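Local structure of acetyl-CoA acetyltransferase (Mycobacterium smegmatis, 4EGV) at residues G26-E30 / L45-A49; Y195-N200 / V256-P260; A300-E304 / S316-A322. The protein is a monomeric, thiolase-like member of the thiolase family that may have acyltransferase activity. All coordinates share one frame; numbering follows the deposited sequence.

Contact 1: G26-E30 / L45-A49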
ATOM      1  N   GLY A  26     -11.220   5.222 -14.510  1.00 27.67           N
ATOM      2  CA  GLY A  26     -11.704   4.039 -15.171  1.00 27.52           C
ATOM      3  C   GLY A  26     -11.311   2.793 -14.490  1.00 27.44           C
ATOM      4  O   GLY A  26     -10.195   2.652 -14.108  1.00 26.83           O
ATOM      5  N   GLN A  27     -12.254   1.879 -14.353  1.00 28.11           N
ATOM      6  CA  GLN A  27     -11.939   0.536 -13.850  1.00 28.11           C
ATOM      7  C   GLN A  27     -12.402  -0.564 -14.793  1.00 28.01           C
ATOM      8  O   GLN A  27     -13.339  -0.387 -15.495  1.00 27.74           O
ATOM      9  CB  GLN A  27     -12.552   0.358 -12.476  1.00 27.69           C
ATOM     10  CG  GLN A  27     -11.756   1.000 -11.420  1.00 27.27           C
ATOM     11  CD  GLN A  27     -12.435   0.949 -10.112  1.00 27.51           C
ATOM     12  OE1 GLN A  27     -13.347   1.745  -9.836  1.00 27.45           O
ATOM     13  NE2 GLN A  27     -12.000   0.021  -9.260  1.00 27.00           N
ATOM     14  N   PHE A  28     -11.731  -1.690 -14.808  1.00 29.20           N
ATOM     15  CA  PHE A  28     -12.155  -2.814 -15.601  1.00 30.53           C
ATOM     16  C   PHE A  28     -11.726  -4.127 -14.992  1.00 31.77           C
ATOM     17  O   PHE A  28     -10.582  -4.246 -14.553  1.00 31.29           O
ATOM     18  CB  PHE A  28     -11.574  -2.717 -16.992  1.00 30.50           C
ATOM     19  CG  PHE A  28     -12.018  -3.808 -17.912  1.00 31.01           C
ATOM     20  CD1 PHE A  28     -13.291  -3.790 -18.442  1.00 31.61           C
ATOM     21  CD2 PHE A  28     -11.150  -4.848 -18.260  1.00 31.60           C
ATOM     22  CE1 PHE A  28     -13.717  -4.780 -19.323  1.00 32.79           C
ATOM     23  CE2 PHE A  28     -11.551  -5.846 -19.125  1.00 31.21           C
ATOM     24  CZ  PHE A  28     -12.831  -5.821 -19.671  1.00 32.24           C
ATOM     25  N   THR A  29     -12.637  -5.105 -15.000  1.00 33.48           N
ATOM     26  CA  THR A  29     -12.347  -6.476 -14.577  1.00 35.28           C
ATOM     27  C   THR A  29     -12.831  -7.472 -15.637  1.00 36.44           C
ATOM     28  O   THR A  29     -13.925  -7.310 -16.170  1.00 36.17           O
ATOM     29  CB  THR A  29     -13.006  -6.801 -13.200  1.00 35.35           C
ATOM     30  OG1 THR A  29     -12.476  -5.933 -12.209  1.00 34.52           O
ATOM     31  CG2 THR A  29     -12.733  -8.237 -12.767  1.00 36.25           C
ATOM     32  N   GLU A  30     -12.014  -8.497 -15.927  1.00 38.23           N
ATOM     33  CA  GLU A  30     -12.403  -9.630 -16.813  1.00 39.79           C
ATOM     34  C   GLU A  30     -12.444 -11.011 -16.110  1.00 40.19           C
ATOM     35  O   GLU A  30     -11.575 -11.339 -15.297  1.00 40.08           O
ATOM     36  CB  GLU A  30     -11.476  -9.681 -18.032  1.00 40.32           C
ATOM     37  CG  GLU A  30     -11.769 -10.800 -19.026  1.00 43.48           C
ATOM     38  CD  GLU A  30     -10.623 -11.024 -20.010  1.00 47.48           C
ATOM     39  OE1 GLU A  30      -9.425 -10.810 -19.678  1.00 49.04           O
ATOM     40  OE2 GLU A  30     -10.917 -11.444 -21.134  1.00 48.31           O
ATOM     41  N   LEU A  45      -6.057  -4.767 -20.983  1.00 34.36           N
ATOM     42  CA  LEU A  45      -6.754  -4.421 -19.738  1.00 33.34           C
ATOM     43  C   LEU A  45      -6.622  -2.947 -19.304  1.00 33.14           C
ATOM     44  O   LEU A  45      -7.567  -2.317 -18.812  1.00 31.72           O
ATOM     45  CB  LEU A  45      -6.267  -5.307 -18.605  1.00 33.04           C
ATOM     46  CG  LEU A  45      -6.639  -6.796 -18.596  1.00 33.20           C
ATOM     47  CD1 LEU A  45      -5.779  -7.607 -17.639  1.00 31.13           C
ATOM     48  CD2 LEU A  45      -8.111  -7.069 -18.379  1.00 30.35           C
ATOM     49  N   ALA A  46      -5.419  -2.422 -19.487  1.00 33.02           N
ATOM     50  CA  ALA A  46      -5.116  -1.043 -19.238  1.00 32.67           C
ATOM     51  C   ALA A  46      -5.803  -0.198 -20.280  1.00 32.15           C
ATOM     52  O   ALA A  46      -6.183   0.905 -20.012  1.00 32.28           O
ATOM     53  CB  ALA A  46      -3.601  -0.829 -19.280  1.00 32.44           C
ATOM     54  N   THR A  47      -5.948  -0.725 -21.470  1.00 32.33           N
ATOM     55  CA  THR A  47      -6.652  -0.046 -22.561  1.00 32.51           C
ATOM     56  C   THR A  47      -8.147   0.107 -22.264  1.00 32.37           C
ATOM     57  O   THR A  47      -8.688   1.165 -22.342  1.00 31.63           O
ATOM     58  CB  THR A  47      -6.382  -0.798 -23.884  1.00 32.53           C
ATOM     59  OG1 THR A  47      -4.979  -0.692 -24.164  1.00 31.62           O
ATOM     60  CG2 THR A  47      -7.203  -0.240 -25.021  1.00 31.03           C
ATOM     61  N   GLU A  48      -8.795  -0.971 -21.899  1.00 32.71           N
ATOM     62  CA  GLU A  48     -10.163  -0.910 -21.481  1.00 33.55           C
ATOM     63  C   GLU A  48     -10.449   0.091 -20.347  1.00 32.58           C
ATOM     64  O   GLU A  48     -11.394   0.851 -20.439  1.00 31.93           O
ATOM     65  CB  GLU A  48     -10.654  -2.299 -21.094  1.00 33.89           C
ATOM     66  CG  GLU A  48     -11.202  -3.099 -22.250  1.00 38.13           C
ATOM     67  CD  GLU A  48     -12.361  -2.427 -23.006  1.00 43.39           C
ATOM     68  OE1 GLU A  48     -13.274  -1.853 -22.396  1.00 44.35           O
ATOM     69  OE2 GLU A  48     -12.372  -2.502 -24.243  1.00 45.96           O
ATOM     70  N   ALA A  49      -9.655   0.064 -19.288  1.00 32.05           N
ATOM     71  CA  ALA A  49      -9.727   1.091 -18.232  1.00 32.12           C
ATOM     72  C   ALA A  49      -9.450   2.527 -18.702  1.00 31.86           C
ATOM     73  O   ALA A  49     -10.098   3.445 -18.251  1.00 31.33           O
ATOM     74  CB  ALA A  49      -8.820   0.741 -17.100  1.00 31.85           C
TER

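Contact 2: Y195-N200 / V256-P260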
ATOM      1  N   TYR A 195       6.339  -9.102   6.382  1.00 37.08           N
ATOM      2  CA  TYR A 195       5.237  -8.510   7.086  1.00 36.65           C
ATOM      3  C   TYR A 195       4.895  -9.228   8.366  1.00 36.36           C
ATOM      4  O   TYR A 195       4.355  -8.615   9.276  1.00 36.09           O
ATOM      5  CB  TYR A 195       4.004  -8.408   6.192  1.00 36.96           C
ATOM      6  CG  TYR A 195       3.954  -7.102   5.427  1.00 38.13           C
ATOM      7  CD1 TYR A 195       3.611  -5.898   6.059  1.00 38.87           C
ATOM      8  CD2 TYR A 195       4.299  -7.062   4.079  1.00 40.55           C
ATOM      9  CE1 TYR A 195       3.587  -4.707   5.346  1.00 40.07           C
ATOM     10  CE2 TYR A 195       4.274  -5.876   3.356  1.00 40.34           C
ATOM     11  CZ  TYR A 195       3.916  -4.715   3.988  1.00 40.71           C
ATOM     12  OH  TYR A 195       3.919  -3.565   3.275  1.00 41.81           O
ATOM     13  N   GLY A 196       5.205 -10.521   8.418  1.00 35.88           N
ATOM     14  CA  GLY A 196       5.035 -11.313   9.602  1.00 35.41           C
ATOM     15  C   GLY A 196       5.873 -10.787  10.729  1.00 35.28           C
ATOM     16  O   GLY A 196       5.407 -10.730  11.873  1.00 35.43           O
ATOM     17  N   LEU A 197       7.109 -10.416  10.412  1.00 35.00           N
ATOM     18  CA  LEU A 197       8.041  -9.883  11.402  1.00 35.31           C
ATOM     19  C   LEU A 197       7.564  -8.542  12.002  1.00 35.68           C
ATOM     20  O   LEU A 197       7.720  -8.269  13.188  1.00 35.78           O
ATOM     21  CB  LEU A 197       9.430  -9.719  10.789  1.00 34.87           C
ATOM     22  CG  LEU A 197      10.230 -11.000  10.555  1.00 33.54           C
ATOM     23  CD1 LEU A 197      11.246 -10.901   9.460  1.00 31.11           C
ATOM     24  CD2 LEU A 197      10.811 -11.534  11.819  1.00 31.05           C
ATOM     25  N   LEU A 198       6.994  -7.694  11.162  1.00 35.82           N
ATOM     26  CA  LEU A 198       6.510  -6.385  11.556  1.00 35.92           C
ATOM     27  C   LEU A 198       5.302  -6.487  12.413  1.00 36.31           C
ATOM     28  O   LEU A 198       5.137  -5.777  13.338  1.00 36.21           O
ATOM     29  CB  LEU A 198       6.133  -5.555  10.323  1.00 35.60           C
ATOM     30  CG  LEU A 198       7.116  -4.601   9.644  1.00 35.02           C
ATOM     31  CD1 LEU A 198       8.429  -5.187   9.463  1.00 33.90           C
ATOM     32  CD2 LEU A 198       6.599  -4.108   8.379  1.00 34.12           C
ATOM     33  N   GLU A 199       4.431  -7.378  12.027  1.00 36.63           N
ATOM     34  CA  GLU A 199       3.255  -7.703  12.753  1.00 37.06           C
ATOM     35  C   GLU A 199       3.513  -8.338  14.104  1.00 37.57           C
ATOM     36  O   GLU A 199       2.802  -8.060  14.989  1.00 37.40           O
ATOM     37  CB  GLU A 199       2.410  -8.586  11.884  1.00 36.97           C
ATOM     38  CG  GLU A 199       0.977  -8.547  12.180  1.00 38.01           C
ATOM     39  CD  GLU A 199       0.200  -7.551  11.391  1.00 38.75           C
ATOM     40  OE1 GLU A 199      -0.451  -6.730  12.006  1.00 40.26           O
ATOM     41  OE2 GLU A 199       0.178  -7.614  10.181  1.00 39.80           O
ATOM     42  N   ASN A 200       4.553  -9.148  14.262  1.00 38.26           N
ATOM     43  CA  ASN A 200       4.889  -9.716  15.540  1.00 38.84           C
ATOM     44  C   ASN A 200       5.661  -8.740  16.395  1.00 39.40           C
ATOM     45  O   ASN A 200       5.616  -8.789  17.584  1.00 39.70           O
ATOM     46  CB  ASN A 200       5.641 -11.016  15.361  1.00 38.62           C
ATOM     47  CG  ASN A 200       4.757 -12.150  15.093  1.00 37.99           C
ATOM     48  OD1 ASN A 200       3.674 -12.195  15.547  1.00 37.77           O
ATOM     49  ND2 ASN A 200       5.222 -13.068  14.343  1.00 36.83           N
ATOM     50  N   VAL A 256       2.171 -18.244   7.058  1.00 43.72           N
ATOM     51  CA  VAL A 256       3.342 -17.591   7.600  1.00 42.80           C
ATOM     52  C   VAL A 256       2.871 -16.863   8.873  1.00 42.21           C
ATOM     53  O   VAL A 256       1.849 -16.203   8.846  1.00 41.26           O
ATOM     54  CB  VAL A 256       3.973 -16.633   6.540  1.00 42.72           C
ATOM     55  CG1 VAL A 256       4.849 -15.620   7.182  1.00 41.85           C
ATOM     56  CG2 VAL A 256       4.751 -17.416   5.463  1.00 41.76           C
ATOM     57  N   ASP A 257       3.592 -17.039   9.983  1.00 41.81           N
ATOM     58  CA  ASP A 257       3.181 -16.490  11.258  1.00 42.02           C
ATOM     59  C   ASP A 257       3.179 -14.976  11.197  1.00 41.92           C
ATOM     60  O   ASP A 257       4.187 -14.368  10.869  1.00 41.48           O
ATOM     61  CB  ASP A 257       4.072 -16.967  12.403  1.00 42.41           C
ATOM     62  CG  ASP A 257       3.306 -17.084  13.740  1.00 44.40           C
ATOM     63  OD1 ASP A 257       2.692 -18.153  13.979  1.00 46.38           O
ATOM     64  OD2 ASP A 257       3.325 -16.125  14.550  1.00 44.62           O
ATOM     65  N   PRO A 258       2.067 -14.348  11.598  1.00 41.89           N
ATOM     66  CA  PRO A 258       0.944 -14.887  12.344  1.00 41.85           C
ATOM     67  C   PRO A 258      -0.327 -15.113  11.559  1.00 41.79           C
ATOM     68  O   PRO A 258      -1.389 -15.261  12.179  1.00 41.76           O
ATOM     69  CB  PRO A 258       0.689 -13.790  13.378  1.00 41.71           C
ATOM     70  CG  PRO A 258       1.033 -12.553  12.680  1.00 42.12           C
ATOM     71  CD  PRO A 258       2.001 -12.890  11.551  1.00 42.17           C
ATOM     72  N   TYR A 259      -0.228 -15.140  10.228  1.00 41.99           N
ATOM     73  CA  TYR A 259      -1.413 -15.147   9.347  1.00 42.03           C
ATOM     74  C   TYR A 259      -1.945 -16.504   8.898  1.00 42.50           C
ATOM     75  O   TYR A 259      -1.205 -17.337   8.371  1.00 41.72           O
ATOM     76  CB  TYR A 259      -1.187 -14.353   8.082  1.00 41.42           C
ATOM     77  CG  TYR A 259      -0.491 -13.052   8.249  1.00 40.58           C
ATOM     78  CD1 TYR A 259      -1.154 -11.950   8.807  1.00 38.46           C
ATOM     79  CD2 TYR A 259       0.836 -12.894   7.806  1.00 39.46           C
ATOM     80  CE1 TYR A 259      -0.517 -10.726   8.944  1.00 37.03           C
ATOM     81  CE2 TYR A 259       1.486 -11.691   7.948  1.00 37.92           C
ATOM     82  CZ  TYR A 259       0.802 -10.610   8.515  1.00 38.23           C
ATOM     83  OH  TYR A 259       1.444  -9.417   8.623  1.00 38.02           O
ATOM     84  N   PRO A 260      -3.256 -16.709   9.101  1.00 43.48           N
ATOM     85  CA  PRO A 260      -3.976 -17.821   8.486  1.00 44.01           C
ATOM     86  C   PRO A 260      -4.258 -17.523   7.035  1.00 44.84           C
ATOM     87  O   PRO A 260      -4.359 -16.370   6.657  1.00 44.01           O
ATOM     88  CB  PRO A 260      -5.275 -17.904   9.275  1.00 43.78           C
ATOM     89  CG  PRO A 260      -5.272 -16.758  10.240  1.00 43.39           C
ATOM     90  CD  PRO A 260      -4.101 -15.909  10.015  1.00 43.10           C
TER

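Contact 3: A300-E304 / S316-A322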
ATOM      1  N   ALA A 300       1.363  13.752   0.334  1.00 41.13           N
ATOM      2  CA  ALA A 300       2.722  13.608   0.850  1.00 41.54           C
ATOM      3  C   ALA A 300       3.300  12.263   0.409  1.00 42.01           C
ATOM      4  O   ALA A 300       2.563  11.338   0.149  1.00 41.49           O
ATOM      5  CB  ALA A 300       2.769  13.773   2.346  1.00 40.67           C
ATOM      6  N   ASP A 301       4.619  12.192   0.276  1.00 43.05           N
ATOM      7  CA  ASP A 301       5.328  10.959  -0.026  1.00 44.50           C
ATOM      8  C   ASP A 301       6.466  10.737   0.998  1.00 44.62           C
ATOM      9  O   ASP A 301       7.385  11.536   1.103  1.00 44.54           O
ATOM     10  CB  ASP A 301       5.884  10.943  -1.473  1.00 44.88           C
ATOM     11  CG  ASP A 301       4.847  11.362  -2.550  1.00 47.71           C
ATOM     12  OD1 ASP A 301       3.794  10.694  -2.723  1.00 48.34           O
ATOM     13  OD2 ASP A 301       5.100  12.359  -3.263  1.00 49.63           O
HETATM   14  N   MSE A 302       6.397   9.643   1.743  1.00 44.95           N
HETATM   15  CA  MSE A 302       7.426   9.330   2.708  1.00 45.65           C
HETATM   16  C   MSE A 302       8.103   7.998   2.469  1.00 45.67           C
HETATM   17  O   MSE A 302       7.606   7.176   1.735  1.00 45.46           O
HETATM   18  CB  MSE A 302       6.862   9.408   4.120  1.00 45.93           C
HETATM   19  CG  MSE A 302       6.492  10.835   4.566  1.00 47.16           C
HETATM   20 SE   MSE A 302       7.988  12.102   4.692  1.00 48.76          SE
HETATM   21  CE  MSE A 302       9.134  11.173   5.996  1.00 48.94           C
ATOM     22  N   LYS A 303       9.261   7.805   3.088  1.00 46.35           N
ATOM     23  CA  LYS A 303      10.062   6.597   2.915  1.00 46.82           C
ATOM     24  C   LYS A 303      10.763   6.195   4.206  1.00 46.49           C
ATOM     25  O   LYS A 303      11.309   7.044   4.879  1.00 46.09           O
ATOM     26  CB  LYS A 303      11.093   6.823   1.814  1.00 47.14           C
ATOM     27  CG  LYS A 303      12.108   5.693   1.651  1.00 50.86           C
ATOM     28  CD  LYS A 303      13.226   6.071   0.688  1.00 55.38           C
ATOM     29  CE  LYS A 303      12.595   6.367  -0.690  1.00 57.86           C
ATOM     30  NZ  LYS A 303      13.289   7.384  -1.532  1.00 58.11           N
ATOM     31  N   GLU A 304      10.740   4.902   4.549  1.00 47.20           N
ATOM     32  CA  GLU A 304      11.521   4.337   5.667  1.00 47.65           C
ATOM     33  C   GLU A 304      12.938   3.890   5.278  1.00 48.32           C
ATOM     34  O   GLU A 304      13.234   3.725   4.102  1.00 47.71           O
ATOM     35  CB  GLU A 304      10.782   3.176   6.290  1.00 47.32           C
ATOM     36  CG  GLU A 304       9.438   3.537   6.879  1.00 48.84           C
ATOM     37  CD  GLU A 304       9.504   4.124   8.317  1.00 51.76           C
ATOM     38  OE1 GLU A 304      10.592   4.200   8.946  1.00 53.20           O
ATOM     39  OE2 GLU A 304       8.440   4.516   8.840  1.00 52.30           O
ATOM     40  N   SER A 316       5.810   2.295  11.823  1.00 46.01           N
ATOM     41  CA  SER A 316       6.340   3.023  10.687  1.00 45.89           C
ATOM     42  C   SER A 316       5.920   4.486  10.843  1.00 45.31           C
ATOM     43  O   SER A 316       4.843   4.858  10.424  1.00 44.98           O
ATOM     44  CB  SER A 316       5.839   2.398   9.376  1.00 45.71           C
ATOM     45  OG  SER A 316       6.314   3.105   8.249  1.00 46.72           O
ATOM     46  N   PRO A 317       6.768   5.302  11.482  1.00 45.06           N
ATOM     47  CA  PRO A 317       6.459   6.716  11.710  1.00 44.87           C
ATOM     48  C   PRO A 317       6.391   7.546  10.431  1.00 43.93           C
ATOM     49  O   PRO A 317       5.674   8.507  10.398  1.00 43.68           O
ATOM     50  CB  PRO A 317       7.606   7.198  12.606  1.00 45.26           C
ATOM     51  CG  PRO A 317       8.231   5.975  13.128  1.00 45.57           C
ATOM     52  CD  PRO A 317       8.016   4.896  12.142  1.00 45.30           C
ATOM     53  N   ALA A 318       7.131   7.170   9.396  1.00 43.44           N
ATOM     54  CA  ALA A 318       7.059   7.819   8.077  1.00 42.85           C
ATOM     55  C   ALA A 318       5.678   7.741   7.424  1.00 42.51           C
ATOM     56  O   ALA A 318       5.273   8.633   6.718  1.00 42.68           O
ATOM     57  CB  ALA A 318       8.126   7.282   7.138  1.00 42.32           C
ATOM     58  N   SER A 319       4.932   6.689   7.674  1.00 42.32           N
ATOM     59  CA  SER A 319       3.620   6.591   7.077  1.00 42.05           C
ATOM     60  C   SER A 319       2.663   7.552   7.732  1.00 41.68           C
ATOM     61  O   SER A 319       1.827   8.130   7.103  1.00 41.58           O
ATOM     62  CB  SER A 319       3.117   5.150   7.148  1.00 42.15           C
ATOM     63  OG  SER A 319       4.123   4.272   6.678  1.00 41.90           O
ATOM     64  N   VAL A 320       2.796   7.706   9.021  1.00 41.84           N
ATOM     65  CA  VAL A 320       1.935   8.549   9.800  1.00 41.89           C
ATOM     66  C   VAL A 320       2.233  10.004   9.476  1.00 41.85           C
ATOM     67  O   VAL A 320       1.329  10.801   9.305  1.00 41.38           O
ATOM     68  CB  VAL A 320       2.176   8.289  11.301  1.00 42.50           C
ATOM     69  CG1 VAL A 320       1.297   9.184  12.179  1.00 41.86           C
ATOM     70  CG2 VAL A 320       1.997   6.807  11.623  1.00 42.04           C
ATOM     71  N   THR A 321       3.513  10.330   9.379  1.00 41.86           N
ATOM     72  CA  THR A 321       3.963  11.637   9.000  1.00 42.20           C
ATOM     73  C   THR A 321       3.400  12.049   7.646  1.00 42.57           C
ATOM     74  O   THR A 321       2.978  13.200   7.476  1.00 42.92           O
ATOM     75  CB  THR A 321       5.495  11.706   8.981  1.00 42.44           C
ATOM     76  OG1 THR A 321       5.986  11.275  10.245  1.00 41.87           O
ATOM     77  CG2 THR A 321       6.003  13.149   8.745  1.00 42.47           C
ATOM     78  N   ALA A 322       3.377  11.116   6.696  1.00 42.24           N
ATOM     79  CA  ALA A 322       2.812  11.360   5.371  1.00 41.82           C
ATOM     80  C   ALA A 322       1.361  11.686   5.482  1.00 41.46           C
ATOM     81  O   ALA A 322       0.913  12.634   4.867  1.00 41.37           O
ATOM     82  CB  ALA A 322       3.033  10.177   4.420  1.00 41.50           C
TER

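Contact 1: G26-E30 / L45-A49
F28, on strand 20-29, reaches toward helix 42-56 and lays its ring against E48 and L45. The segment axes pass 7.2 Å apart at 136°, the helix running back over the strand from which the chain came. A CH-pi contact lies over one face of the ring: E48 CB sits 3.9 Å from the centroid of the F28 ring, offset toward the rim. F28 CG is anti to the backbone N (chi1 -177°), a torsion that carries the ring along the helix surface. L45 contributes apolar contact in the plane of the same ring, its CD2 meeting the edge at F28 CE2, 3.7 Å away. Nearer the backbone, F28 CB and A49 CB are 4.4 Å apart. Where the strand comes closest to the helix, G26 CA lies 3.5 Å from A49 O in a CA-H...O contact. At the other end E30 passes the L45 methyl at van der Waals distance, while its OE1 is hydrogen-bonded to M40 N in the connecting loop. No hydrogen bond joins the two segments, which is consistent with the helix being held on this strand of the central sheet through apolar packing and weak C-H contacts.

Contact 2: Y195-N200 / V256-P260
G196 and D257 bring their backbones within 5.7 Å, CA to CA, where helix 191-206 meets a type VIa beta turn: V256 O accepts from Y259 N at 2.7 Å, and the peptide bond before P258 is cis. The turn joins strands 254-256 and 259-260 into a small beta hairpin whose tip faces the helix. P258 packs against residues one helical turn apart, its CG lying 4.0 Å from E199 CG and its CD 3.9 Å from G196 CA. CD of this proline also covers the centre of one face of the Y259 ring. N200 and D257 cross at about a right angle without a hydrogen bond; their polar partners are in the additional C-terminal domain, N200 ND2 at Y460 O and D257 OD1 at Y464 OH, so hairpin tip and helix meet beside it. With chi1 at -155° the E199 chain leaves opposite its amide nitrogen, and the bend at chi2 brings the carboxylate to the tyrosine hydroxyl with its plane 86° from that of the ring. Its other oxygen, OE1, is held by Y213 OH. In this buried setting Y259 OH donates to the anti lone pair of E199 OE2 at 2.7 Å.

Contact 3: A300-E304 / S316-A322
M302, a selenomethionine, lies at the apolar centre, between the two alanines that helix 317-330 turns toward strand 294-303. Its CG meets A322 CB at 3.5 Å and its CB meets A318 CB at 3.9 Å. A chi1 of -68° sets CG opposite the carbonyl carbon, and further bends at chi2 and chi3 fold the chain back so that CE ends beside the A318 methyl. One strand repeat earlier, A300 CB faces A322 CB at 4.2 Å. Small residues one helical turn apart thus oppose alternate strand residues, and the helix can lie close, the segment axes 7.3 Å apart and nearly antiparallel at 171°. The far side of the strand belongs to other elements: D301 points away from this helix, touches helix 117-130 and is hydrogen-bonded to S416. Moving outward, the contact becomes polar at the start of the helix. There E304, just past the strand, bends at chi2 and brings OE2 to the amino end of the helix. That single oxygen accepts from S316 OG at 2.6 Å and from A318 N at 3.0 Å, the two donors arriving from opposite faces of the carboxylate plane. The backbone amide comes from above the plane, 42° out of it. Such a position at the amino end of a helix is probably favourable electrostatically. The backbone N of S316 is hydrogen-bonded to N352 OD1. Strand, loop and returning helix form the first half of a beta-alpha-beta crossover, completed by the parallel strand 337-342, an arrangement characteristic of the layered alpha/beta thiolase fold.

How the contacts relate
The three contacts follow one another along the chain, each closing before the next opens. Contacts 1 and 3 belong to the same mixed sheet: strands 20-29 and 294-303 are antiparallel neighbours in it, and each leads through a loop into a helix that packs back on the sheet. Their centres are nevertheless 30 Å apart, on opposite sides of the chain's centre. Contact 2 lies off this sheet, 33 Å from contact 1 and 21 Å from contact 3 between centres, with about 7 Å between the nearest atoms of contacts 2 and 3. Contacts 1 and 3 therefore belong to the thiolase core, while contact 2 lies where helix 191-206 approaches the additional C-terminal domain.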